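Local structure of alpha-L-rhamnosidase (6GSZ) at residues A[332-343]-A[415-423]. The protein probably releases terminal non-reducing alpha-L-rhamnose from alpha-L-rhamnosides by hydrolysis, as an alpha-L-rhamnosidase with calcium-binding sites. Residues are numbered along the deposited sequence; the frame is centred on the assembly and turned at random.
Sequences FGQNLVGWLRIR and NSVTAIVVH. With ACT (acetate ion), chain B.
Strand 339-343 runs antiparallel to strand 417-423, with W339/I420 and R341/T418 as hydrogen-bonded pairs. The two are the central strands of a four-stranded antiparallel sheet in the concanavalin-like domain, flanked by strands 309-315 and 387-389. The ladder extends at both ends: V422 N gives a nearly straight bond to V337 O (2.9 Å), and R343 N bonds S416 O. At G338 the chain turns a corner, and the preceding strand 335-337 pairs instead with strand 396-398. L336, on strand 335-337, and F332, before the turn at 333-334, pack against the sheet face that carries V417 and A419. A419 CB sits over one face of the F332 ring, 4.0 Å from its centroid, in a CH-pi contact. V417 CG2 lies at the edge of the same ring. L336 CD2 reaches A419 CB at 3.8 Å, and F398 touches both F332 and L336.

W339, R341, T418 and I420 line the other face. With W339 CG between its backbone N and carbonyl carbon (chi1 53°), the indole lies beside I420 CB and extends to V422. V422 CG2 rests over the six-membered ring, 3.6 Å from its centroid. W339 NE1 is hydrogen-bonded to E390. R341 and T418 lie side by side. The R341 chain bends at chi3 (74°). In the T418 conformer described, OG1 bonds E314 and CG2 packs over one face of the guanidinium, 3.7 Å from R341 NE. Near the C-terminal end of strand 417-423 sits an acetate, probably from the crystallisation liquor; H423 NE2 donates to ACT O at 2.8 Å.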
loop_
_atom_site.group_PDB
_atom_site.type_symbol
_atom_site.label_atom_id
_atom_site.label_comp_id
_atom_site.label_asym_id
_atom_site.label_seq_id
_atom_site.Cartn_x
_atom_site.Cartn_y
_atom_site.Cartn_z
ATOM N N PHE A 332 -13.535 -19.572 -1.300
ATOM C CA PHE A 332 -14.070 -18.197 -1.331
ATOM C C PHE A 332 -14.070 -17.578 -2.743
ATOM O O PHE A 332 -14.528 -16.439 -2.895
ATOM C CB PHE A 332 -13.306 -17.340 -0.326
ATOM C CG PHE A 332 -13.780 -17.700 1.052
ATOM C CD1 PHE A 332 -14.962 -17.194 1.551
ATOM C CD2 PHE A 332 -13.079 -18.630 1.794
ATOM C CE1 PHE A 332 -15.407 -17.586 2.803
ATOM C CE2 PHE A 332 -13.524 -19.043 3.041
ATOM C CZ PHE A 332 -14.684 -18.506 3.539
ATOM N N GLY A 333 -13.549 -18.295 -3.747
ATOM C CA GLY A 333 -13.601 -17.832 -5.149
ATOM C C GLY A 333 -12.582 -16.762 -5.512
ATOM O O GLY A 333 -12.482 -16.359 -6.683
ATOM N N GLN A 334 -11.810 -16.321 -4.538
ATOM C CA GLN A 334 -10.870 -15.210 -4.653
ATOM C C GLN A 334 -9.757 -15.492 -3.657
ATOM O O GLN A 334 -10.063 -15.853 -2.526
ATOM C CB GLN A 334 -11.556 -13.884 -4.333
ATOM C CG GLN A 334 -10.592 -12.705 -4.258
ATOM C CD GLN A 334 -9.914 -12.364 -5.570
ATOM O OE1 GLN A 334 -10.589 -12.218 -6.613
ATOM N NE2 GLN A 334 -8.577 -12.226 -5.522
ATOM N N ASN A 335 -8.511 -15.296 -4.088
ATOM C CA ASN A 335 -7.363 -15.326 -3.207
ATOM C C ASN A 335 -7.300 -13.957 -2.526
ATOM O O ASN A 335 -6.974 -12.950 -3.176
ATOM C CB ASN A 335 -6.094 -15.635 -4.001
ATOM C CG ASN A 335 -4.872 -15.878 -3.147
ATOM O OD1 ASN A 335 -5.002 -16.233 -1.966
ATOM N ND2 ASN A 335 -3.687 -15.774 -3.727
ATOM N N LEU A 336 -7.677 -13.920 -1.254
ATOM C CA LEU A 336 -7.854 -12.713 -0.498
ATOM C C LEU A 336 -6.943 -12.709 0.719
ATOM O O LEU A 336 -6.296 -13.700 1.051
ATOM C CB LEU A 336 -9.325 -12.500 -0.141
ATOM C CG LEU A 336 -10.045 -13.644 0.566
ATOM C CD1 LEU A 336 -9.795 -13.557 2.026
ATOM C CD2 LEU A 336 -11.542 -13.583 0.302
ATOM N N VAL A 337 -6.917 -11.562 1.377
ATOM C CA VAL A 337 -6.063 -11.327 2.540
ATOM C C VAL A 337 -6.916 -10.778 3.669
ATOM O O VAL A 337 -7.640 -9.814 3.494
ATOM C CB VAL A 337 -4.884 -10.389 2.213
ATOM C CG1 VAL A 337 -4.059 -10.111 3.450
ATOM C CG2 VAL A 337 -4.014 -11.023 1.148
ATOM N N GLY A 338 -6.852 -11.473 4.818
ATOM C CA GLY A 338 -7.600 -11.150 6.012
ATOM C C GLY A 338 -7.803 -12.413 6.836
ATOM O O GLY A 338 -6.849 -13.040 7.201
ATOM N N TRP A 339 -9.061 -12.750 7.109
ATOM C CA TRP A 339 -9.342 -13.852 8.030
ATOM C C TRP A 339 -10.814 -14.235 7.904
ATOM O O TRP A 339 -11.559 -13.630 7.140
ATOM C CB TRP A 339 -8.977 -13.482 9.456
ATOM C CG TRP A 339 -9.556 -12.217 9.984
ATOM C CD1 TRP A 339 -10.845 -11.932 10.305
ATOM C CD2 TRP A 339 -8.809 -11.016 10.240
ATOM N NE1 TRP A 339 -10.968 -10.659 10.774
ATOM C CE2 TRP A 339 -9.730 -10.072 10.744
ATOM C CE3 TRP A 339 -7.469 -10.655 10.099
ATOM C CZ2 TRP A 339 -9.328 -8.830 11.190
ATOM C CZ3 TRP A 339 -7.078 -9.408 10.528
ATOM C CH2 TRP A 339 -7.995 -8.527 11.073
ATOM N N LEU A 340 -11.222 -15.239 8.678
ATOM C CA LEU A 340 -12.630 -15.659 8.712
ATOM C C LEU A 340 -13.400 -15.005 9.861
ATOM O O LEU A 340 -12.830 -14.639 10.866
ATOM C CB LEU A 340 -12.713 -17.175 8.921
ATOM C CG LEU A 340 -12.070 -18.018 7.833
ATOM C CD1 LEU A 340 -12.161 -19.487 8.199
ATOM C CD2 LEU A 340 -12.717 -17.726 6.470
ATOM N N ARG A 341 -14.701 -14.882 9.657
ATOM C CA ARG A 341 -15.678 -14.617 10.719
ATOM C C ARG A 341 -16.628 -15.808 10.753
ATOM O O ARG A 341 -17.156 -16.217 9.712
ATOM C CB ARG A 341 -16.491 -13.342 10.439
ATOM C CG ARG A 341 -17.555 -13.052 11.508
ATOM C CD ARG A 341 -18.460 -11.884 11.193
ATOM N NE ARG A 341 -19.428 -12.230 10.164
ATOM C CZ ARG A 341 -20.124 -11.353 9.421
ATOM N NH1 ARG A 341 -21.006 -11.787 8.530
ATOM N NH2 ARG A 341 -19.930 -10.050 9.572
ATOM N N ILE A 342 -16.803 -16.390 11.944
ATOM C CA ILE A 342 -17.644 -17.576 12.102
ATOM C C ILE A 342 -18.778 -17.226 13.061
ATOM O O ILE A 342 -18.615 -16.349 13.923
ATOM C CB ILE A 342 -16.846 -18.809 12.590
ATOM C CG1 ILE A 342 -16.322 -18.667 14.026
ATOM C CG2 ILE A 342 -15.763 -19.145 11.575
ATOM C CD1 ILE A 342 -15.504 -19.840 14.527
ATOM N N ARG A 343 -19.922 -17.893 12.840
ATOM C CA ARG A 343 -21.052 -17.838 13.717
ATOM C C ARG A 343 -21.523 -19.275 13.908
ATOM O O ARG A 343 -22.009 -19.891 12.957
ATOM C CB ARG A 343 -22.140 -16.950 13.107
ATOM C CG ARG A 343 -21.734 -15.486 13.007
ATOM C CD ARG A 343 -22.555 -14.599 12.098
ATOM N NE ARG A 343 -22.176 -13.188 12.207
ATOM C CZ ARG A 343 -22.831 -12.194 11.606
ATOM N NH1 ARG A 343 -23.761 -12.475 10.708
ATOM N NH2 ARG A 343 -22.573 -10.934 11.915
ATOM N N ASN A 415 -24.165 -18.599 5.986
ATOM C CA ASN A 415 -24.708 -18.003 7.223
ATOM C C ASN A 415 -23.811 -18.257 8.447
ATOM O O ASN A 415 -24.006 -17.632 9.492
ATOM C CB ASN A 415 -26.113 -18.526 7.524
ATOM C CG ASN A 415 -27.123 -18.087 6.487
ATOM O OD1 ASN A 415 -27.906 -18.896 5.997
ATOM N ND2 ASN A 415 -27.109 -16.816 6.131
ATOM N N SER A 416 -22.862 -19.175 8.359
ATOM C CA SER A 416 -22.009 -19.491 9.521
ATOM C C SER A 416 -20.527 -19.150 9.282
ATOM O O SER A 416 -19.783 -19.150 10.226
ATOM C CB SER A 416 -22.172 -20.924 9.903
ATOM O OG SER A 416 -21.838 -21.785 8.830
ATOM N N VAL A 417 -20.124 -18.875 8.031
ATOM C CA VAL A 417 -18.728 -18.510 7.753
ATOM C C VAL A 417 -18.706 -17.512 6.594
ATOM O O VAL A 417 -19.399 -17.674 5.608
ATOM C CB VAL A 417 -17.801 -19.727 7.504
ATOM C CG1 VAL A 417 -18.169 -20.500 6.252
ATOM C CG2 VAL A 417 -16.319 -19.345 7.470
ATOM N N THR A 418 -17.843 -16.500 6.753
ATOM C CA THR A 418 -17.566 -15.551 5.694
ATOM C C THR A 418 -16.097 -15.120 5.816
ATOM O O THR A 418 -15.475 -15.286 6.857
ATOM C CB THR A 418 -18.559 -14.390 5.783
ATOM O OG1 THR A 418 -18.663 -13.815 4.477
ATOM C CG2 THR A 418 -18.168 -13.361 6.822
ATOM N N ALA A 419 -15.547 -14.572 4.730
ATOM C CA ALA A 419 -14.192 -14.041 4.740
ATOM C C ALA A 419 -14.269 -12.530 4.947
ATOM O O ALA A 419 -15.155 -11.861 4.416
ATOM C CB ALA A 419 -13.416 -14.379 3.501
ATOM N N ILE A 420 -13.279 -12.029 5.678
ATOM C CA ILE A 420 -13.129 -10.621 5.937
ATOM C C ILE A 420 -11.854 -10.188 5.232
ATOM O O ILE A 420 -10.803 -10.706 5.488
ATOM C CB ILE A 420 -13.046 -10.340 7.442
ATOM C CG1 ILE A 420 -14.191 -10.999 8.228
ATOM C CG2 ILE A 420 -12.946 -8.842 7.721
ATOM C CD1 ILE A 420 -15.580 -10.547 7.861
ATOM N N VAL A 421 -12.008 -9.202 4.341
ATOM C CA VAL A 421 -10.939 -8.625 3.539
ATOM C C VAL A 421 -10.339 -7.452 4.316
ATOM O O VAL A 421 -11.077 -6.546 4.672
ATOM C CB VAL A 421 -11.427 -8.180 2.156
ATOM C CG1 VAL A 421 -10.241 -7.606 1.360
ATOM C CG2 VAL A 421 -12.109 -9.344 1.418
ATOM N N VAL A 422 -9.021 -7.545 4.610
ATOM C CA VAL A 422 -8.359 -6.622 5.528
ATOM C C VAL A 422 -7.153 -6.018 4.791
ATOM O O VAL A 422 -6.339 -6.749 4.264
ATOM C CB VAL A 422 -7.939 -7.377 6.802
ATOM C CG1 VAL A 422 -7.170 -6.472 7.758
ATOM C CG2 VAL A 422 -9.106 -8.035 7.523
ATOM N N HIS A 423 -7.048 -4.678 4.838
ATOM C CA HIS A 423 -5.886 -3.991 4.293
ATOM C C HIS A 423 -5.921 -2.522 4.711
ATOM O O HIS A 423 -6.926 -2.037 5.279
ATOM C CB HIS A 423 -5.761 -4.101 2.756
ATOM C CG HIS A 423 -6.918 -3.613 1.950
ATOM N ND1 HIS A 423 -7.090 -2.267 1.651
ATOM C CD2 HIS A 423 -7.940 -4.282 1.362
ATOM C CE1 HIS A 423 -8.195 -2.135 0.883
ATOM N NE2 HIS A 423 -8.725 -3.359 0.650
HETATM C C ACT B . -12.192 -4.205 -1.084
HETATM O O ACT B . -11.000 -3.876 -0.815
HETATM O OXT ACT B . -12.619 -5.405 -1.274
HETATM C CH3 ACT B . -13.202 -3.081 -1.215
#